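Local coordinates for protein ZmpA Glycopeptidase (Clostridium perfringens, PDB 6XSX) that probably acts as a zinc-dependent glycopeptidase of the M60 family, hydrolysing the peptide backbone of glycosylated proteins, this chain being its catalytic module, at residues Gln59-Tyr64 against Asn98-Pro103; Tyr53-Gly58 against Glu140-Tyr145. All coordinates share one frame; numbering follows the deposited sequence.

Contact 1 (Gln59-Tyr64 against Asn98-Pro103); sequences QVITVY and NVITIP
I61 and I102 meet methyl to methyl, their CD1 atoms 3.7 Å apart and their side chains crossing at about a right angle. This is the tight face of an antiparallel pairing between Q59-Y64 and N98-P103. I61 reaches its partner because CG1 sits between its backbone N and carbonyl carbon (chi1 58°). Further along, CG2 of V63 lies 3.8 Å from CD1 of I100. Beta-branched aliphatic residues suit both the extended backbone and this buried face, where L76 and F78 of strand 75-80 add to the packing. N98 closes the row: its ND2 donates to the carbonyl O of V63 at 3.0 Å, with that oxygen nearly in the amide plane of N98 but the nitrogen lifted 39° above the carbonyl plane. The amide's OD1 accepts from the backbone N of S94, so both ends of the group are held.

The other face, with V60, T62, V99 and T101, is looser and more open to solvent. There CG1 of V60 touches CG1 of V99 at 3.7 Å, while the threonines tolerate water as well as favouring a strand. Between the faces run the backbone bonds, such as I61 N to I100 O at 2.8 Å. Because the V63 oxygen takes a weak bond from N98 N besides the amide bond, side chain and backbone together secure this end of the pairing.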
# COMPACT_ATOMS: atom_id res chain seq x y z
N GLN A 59 25.68 -21.59 -16.52
CA GLN A 59 26.47 -21.04 -17.62
C GLN A 59 27.57 -20.15 -17.06
O GLN A 59 27.50 -19.68 -15.93
CB GLN A 59 25.59 -20.37 -18.69
CG GLN A 59 25.22 -18.92 -18.41
CD GLN A 59 24.68 -18.22 -19.64
OE1 GLN A 59 23.49 -18.27 -19.96
NE2 GLN A 59 25.55 -17.51 -20.35
N VAL A 60 28.60 -19.95 -17.89
CA VAL A 60 29.70 -19.05 -17.59
C VAL A 60 29.41 -17.72 -18.28
O VAL A 60 28.94 -17.69 -19.42
CB VAL A 60 31.03 -19.64 -18.09
CG1 VAL A 60 32.18 -18.64 -17.99
CG2 VAL A 60 31.37 -20.95 -17.39
N ILE A 61 29.67 -16.62 -17.56
CA ILE A 61 29.69 -15.29 -18.14
C ILE A 61 31.01 -14.65 -17.71
O ILE A 61 31.62 -15.10 -16.74
CB ILE A 61 28.48 -14.45 -17.68
CG1 ILE A 61 28.39 -14.32 -16.15
CG2 ILE A 61 27.19 -15.00 -18.27
CD1 ILE A 61 27.53 -13.17 -15.67
N THR A 62 31.45 -13.64 -18.46
CA THR A 62 32.67 -12.92 -18.13
C THR A 62 32.32 -11.45 -17.94
O THR A 62 31.73 -10.83 -18.81
CB THR A 62 33.77 -13.13 -19.18
OG1 THR A 62 33.94 -14.54 -19.35
CG2 THR A 62 35.09 -12.51 -18.77
N VAL A 63 32.63 -10.93 -16.75
CA VAL A 63 32.24 -9.56 -16.44
C VAL A 63 33.50 -8.75 -16.19
O VAL A 63 34.35 -9.14 -15.40
CB VAL A 63 31.28 -9.49 -15.24
CG1 VAL A 63 30.83 -8.06 -14.97
CG2 VAL A 63 30.08 -10.40 -15.44
N TYR A 64 33.60 -7.62 -16.89
CA TYR A 64 34.71 -6.71 -16.75
C TYR A 64 34.27 -5.52 -15.91
O TYR A 64 33.22 -4.93 -16.16
CB TYR A 64 35.21 -6.29 -18.13
CG TYR A 64 35.90 -7.42 -18.85
CD1 TYR A 64 37.24 -7.71 -18.60
CD2 TYR A 64 35.21 -8.22 -19.74
CE1 TYR A 64 37.87 -8.76 -19.24
CE2 TYR A 64 35.84 -9.27 -20.39
CZ TYR A 64 37.17 -9.54 -20.14
OH TYR A 64 37.77 -10.58 -20.78
N ASN A 98 36.15 -11.06 -14.47
CA ASN A 98 35.47 -11.98 -13.57
C ASN A 98 34.84 -13.11 -14.40
O ASN A 98 33.91 -12.87 -15.17
CB ASN A 98 34.36 -11.30 -12.76
CG ASN A 98 34.81 -10.13 -11.91
OD1 ASN A 98 34.94 -10.26 -10.70
ND2 ASN A 98 35.07 -9.00 -12.53
N VAL A 99 35.35 -14.33 -14.22
CA VAL A 99 34.74 -15.50 -14.83
C VAL A 99 33.74 -16.07 -13.82
O VAL A 99 34.13 -16.61 -12.79
CB VAL A 99 35.81 -16.53 -15.26
CG1 VAL A 99 35.18 -17.72 -15.99
CG2 VAL A 99 36.89 -15.89 -16.14
N ILE A 100 32.44 -15.92 -14.13
CA ILE A 100 31.37 -16.26 -13.20
C ILE A 100 30.54 -17.42 -13.73
O ILE A 100 30.04 -17.38 -14.86
CB ILE A 100 30.49 -15.04 -12.86
CG1 ILE A 100 31.31 -13.89 -12.27
CG2 ILE A 100 29.35 -15.44 -11.92
CD1 ILE A 100 30.63 -12.56 -12.36
N THR A 101 30.36 -18.43 -12.86
CA THR A 101 29.37 -19.49 -13.05
C THR A 101 28.05 -19.03 -12.43
O THR A 101 27.99 -18.71 -11.25
CB THR A 101 29.87 -20.84 -12.51
OG1 THR A 101 31.08 -21.15 -13.21
CG2 THR A 101 28.89 -21.98 -12.72
N ILE A 102 27.00 -18.98 -13.25
CA ILE A 102 25.70 -18.56 -12.76
C ILE A 102 25.19 -19.61 -11.78
O ILE A 102 25.18 -20.79 -12.09
CB ILE A 102 24.72 -18.28 -13.92
CG1 ILE A 102 25.24 -17.14 -14.81
CG2 ILE A 102 23.32 -17.99 -13.39
CD1 ILE A 102 25.55 -15.84 -14.06
N PRO A 103 24.76 -19.24 -10.55
CA PRO A 103 24.29 -20.23 -9.59
C PRO A 103 22.91 -20.79 -9.92
O PRO A 103 22.24 -20.34 -10.87
CB PRO A 103 24.28 -19.44 -8.27
CG PRO A 103 23.98 -18.02 -8.71
CD PRO A 103 24.70 -17.86 -10.03

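Contact 2 (Tyr53-Gly58 against Glu140-Tyr145); sequences YAVKSG and EGAINY
The Y145 ring turns its edge to the backbone of Y53: CD1 is 3.5 Å from Y53 C, and Y53 CA lies in the ring plane. The ring of Y53 is approached differently, with the carbonyl O of I143 near its plane at the edge and A142 CB coming in obliquely. N144 runs beside Y53, pointing the same way, its amide plane turned 49° from the ring and its OD1 4.0 Å from Y53 CE1. In Y145 a first torsion of 79°, with CG between the backbone N and the carbonyl carbon, brings the ring edge up against the Y53 backbone. Its hydroxyl is hydrogen-bonded to D180, giving a buried tyrosine a polar partner.

Strands 49-56 and 143-149 are antiparallel neighbours within a mixed sheet of the M60 peptidase module, and the pairing here is short. A54 and I143 form a hydrogen-bonded pair, A54 N giving to I143 O at 2.6 Å and I143 N returning a bond to A54 O at 3.0 Å, both nearly straight. A54 is buried, its methyl 3.9 Å from CB of Y145 and also against P176, so a small side chain suits the place.

Before I143 the partner chain is no longer in strand 143-149: G141 and A142 link it to strand 136-140. A142, with just a methyl to place, sets CB 3.7 Å from Y53 CB and 3.9 Å from V55 CG1. V55 is buried, and its branched side chain also meets I61 and F78. G141, just before A142, has a positive phi of 100°, a conformation that glycine adopts easily.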
# COMPACT_ATOMS: atom_id res chain seq x y z
N TYR A 53 20.11 -8.45 -19.52
CA TYR A 53 20.70 -9.75 -19.82
C TYR A 53 20.02 -10.88 -19.07
O TYR A 53 19.73 -10.77 -17.87
CB TYR A 53 22.19 -9.78 -19.48
CG TYR A 53 23.04 -8.90 -20.37
CD1 TYR A 53 23.01 -9.04 -21.75
CD2 TYR A 53 23.86 -7.93 -19.82
CE1 TYR A 53 23.78 -8.23 -22.57
CE2 TYR A 53 24.63 -7.11 -20.63
CZ TYR A 53 24.58 -7.25 -22.00
OH TYR A 53 25.35 -6.45 -22.80
N ALA A 54 19.82 -11.99 -19.80
CA ALA A 54 19.33 -13.25 -19.27
C ALA A 54 20.47 -14.27 -19.26
O ALA A 54 21.34 -14.23 -20.13
CB ALA A 54 18.18 -13.76 -20.11
N VAL A 55 20.42 -15.18 -18.29
CA VAL A 55 21.39 -16.26 -18.19
C VAL A 55 20.66 -17.54 -17.76
O VAL A 55 19.57 -17.48 -17.19
CB VAL A 55 22.52 -15.91 -17.20
CG1 VAL A 55 23.48 -14.88 -17.79
CG2 VAL A 55 21.98 -15.43 -15.86
N LYS A 56 21.30 -18.68 -18.05
CA LYS A 56 20.91 -19.99 -17.57
C LYS A 56 21.79 -20.35 -16.38
O LYS A 56 22.99 -20.09 -16.40
CB LYS A 56 21.16 -21.04 -18.66
CG LYS A 56 20.38 -20.83 -19.95
CD LYS A 56 20.72 -21.84 -21.02
CE LYS A 56 19.98 -21.53 -22.31
NZ LYS A 56 20.12 -22.63 -23.30
N SER A 57 21.19 -20.98 -15.35
CA SER A 57 21.97 -21.52 -14.24
C SER A 57 23.06 -22.43 -14.80
O SER A 57 22.81 -23.21 -15.71
CB SER A 57 21.09 -22.24 -13.24
OG SER A 57 20.36 -21.30 -12.44
N GLY A 58 24.29 -22.30 -14.26
CA GLY A 58 25.37 -23.18 -14.67
C GLY A 58 26.13 -22.69 -15.90
O GLY A 58 27.13 -23.30 -16.28
N GLU A 140 29.91 -10.20 -20.88
CA GLU A 140 30.01 -11.04 -22.07
C GLU A 140 29.33 -12.38 -21.82
O GLU A 140 29.46 -12.96 -20.73
CB GLU A 140 31.48 -11.35 -22.36
CG GLU A 140 32.30 -10.19 -22.88
CD GLU A 140 33.74 -10.55 -23.25
OE1 GLU A 140 34.15 -11.72 -23.01
OE2 GLU A 140 34.45 -9.67 -23.77
N GLY A 141 28.63 -12.89 -22.84
CA GLY A 141 28.20 -14.28 -22.90
C GLY A 141 26.73 -14.46 -22.51
O GLY A 141 26.25 -15.59 -22.42
N ALA A 142 26.02 -13.34 -22.29
CA ALA A 142 24.63 -13.42 -21.86
C ALA A 142 23.70 -13.14 -23.04
O ALA A 142 24.15 -12.69 -24.09
CB ALA A 142 24.38 -12.48 -20.69
N ILE A 143 22.40 -13.39 -22.85
CA ILE A 143 21.40 -13.23 -23.90
C ILE A 143 20.53 -12.04 -23.51
O ILE A 143 20.20 -11.88 -22.34
CB ILE A 143 20.54 -14.51 -24.00
CG1 ILE A 143 21.39 -15.79 -24.06
CG2 ILE A 143 19.55 -14.44 -25.15
CD1 ILE A 143 21.87 -16.28 -22.70
N ASN A 144 20.11 -11.24 -24.50
CA ASN A 144 19.17 -10.15 -24.26
C ASN A 144 17.77 -10.70 -24.02
O ASN A 144 17.30 -11.54 -24.79
CB ASN A 144 19.12 -9.16 -25.43
CG ASN A 144 20.46 -8.51 -25.67
OD1 ASN A 144 20.75 -7.46 -25.11
ND2 ASN A 144 21.30 -9.15 -26.47
N TYR A 145 17.12 -10.25 -22.94
CA TYR A 145 15.73 -10.57 -22.70
C TYR A 145 14.91 -9.29 -22.84
O TYR A 145 15.46 -8.21 -22.67
CB TYR A 145 15.53 -11.23 -21.32
CG TYR A 145 15.53 -10.27 -20.16
CD1 TYR A 145 16.73 -9.90 -19.56
CD2 TYR A 145 14.35 -9.74 -19.64
CE1 TYR A 145 16.76 -9.01 -18.49
CE2 TYR A 145 14.37 -8.83 -18.59
CZ TYR A 145 15.58 -8.47 -18.02
OH TYR A 145 15.65 -7.61 -16.96

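Contacts 1 and 2 lie about 10 Å apart, centre to centre, near one end of the elongated chain. Along the sequence the order is 53-58, 59-64, 98-103, 140-145, so contact 1 is nested inside the loop that contact 2 closes. They belong to different sheets: contact 1 to a four-stranded antiparallel sheet, contact 2 to the mixed sheet. Strands 49-56 and 60-66 follow each other directly, and 136-140 and 143-149 do likewise, so the chain passes from one sheet to the other twice here, at residues 57-59 and at 141-142. Probable hydrogen bonds from G58 N to I102 O and between S57 OG and P103 O tie the S57-G58 link to the loop after strand 96-101, within the M60 region.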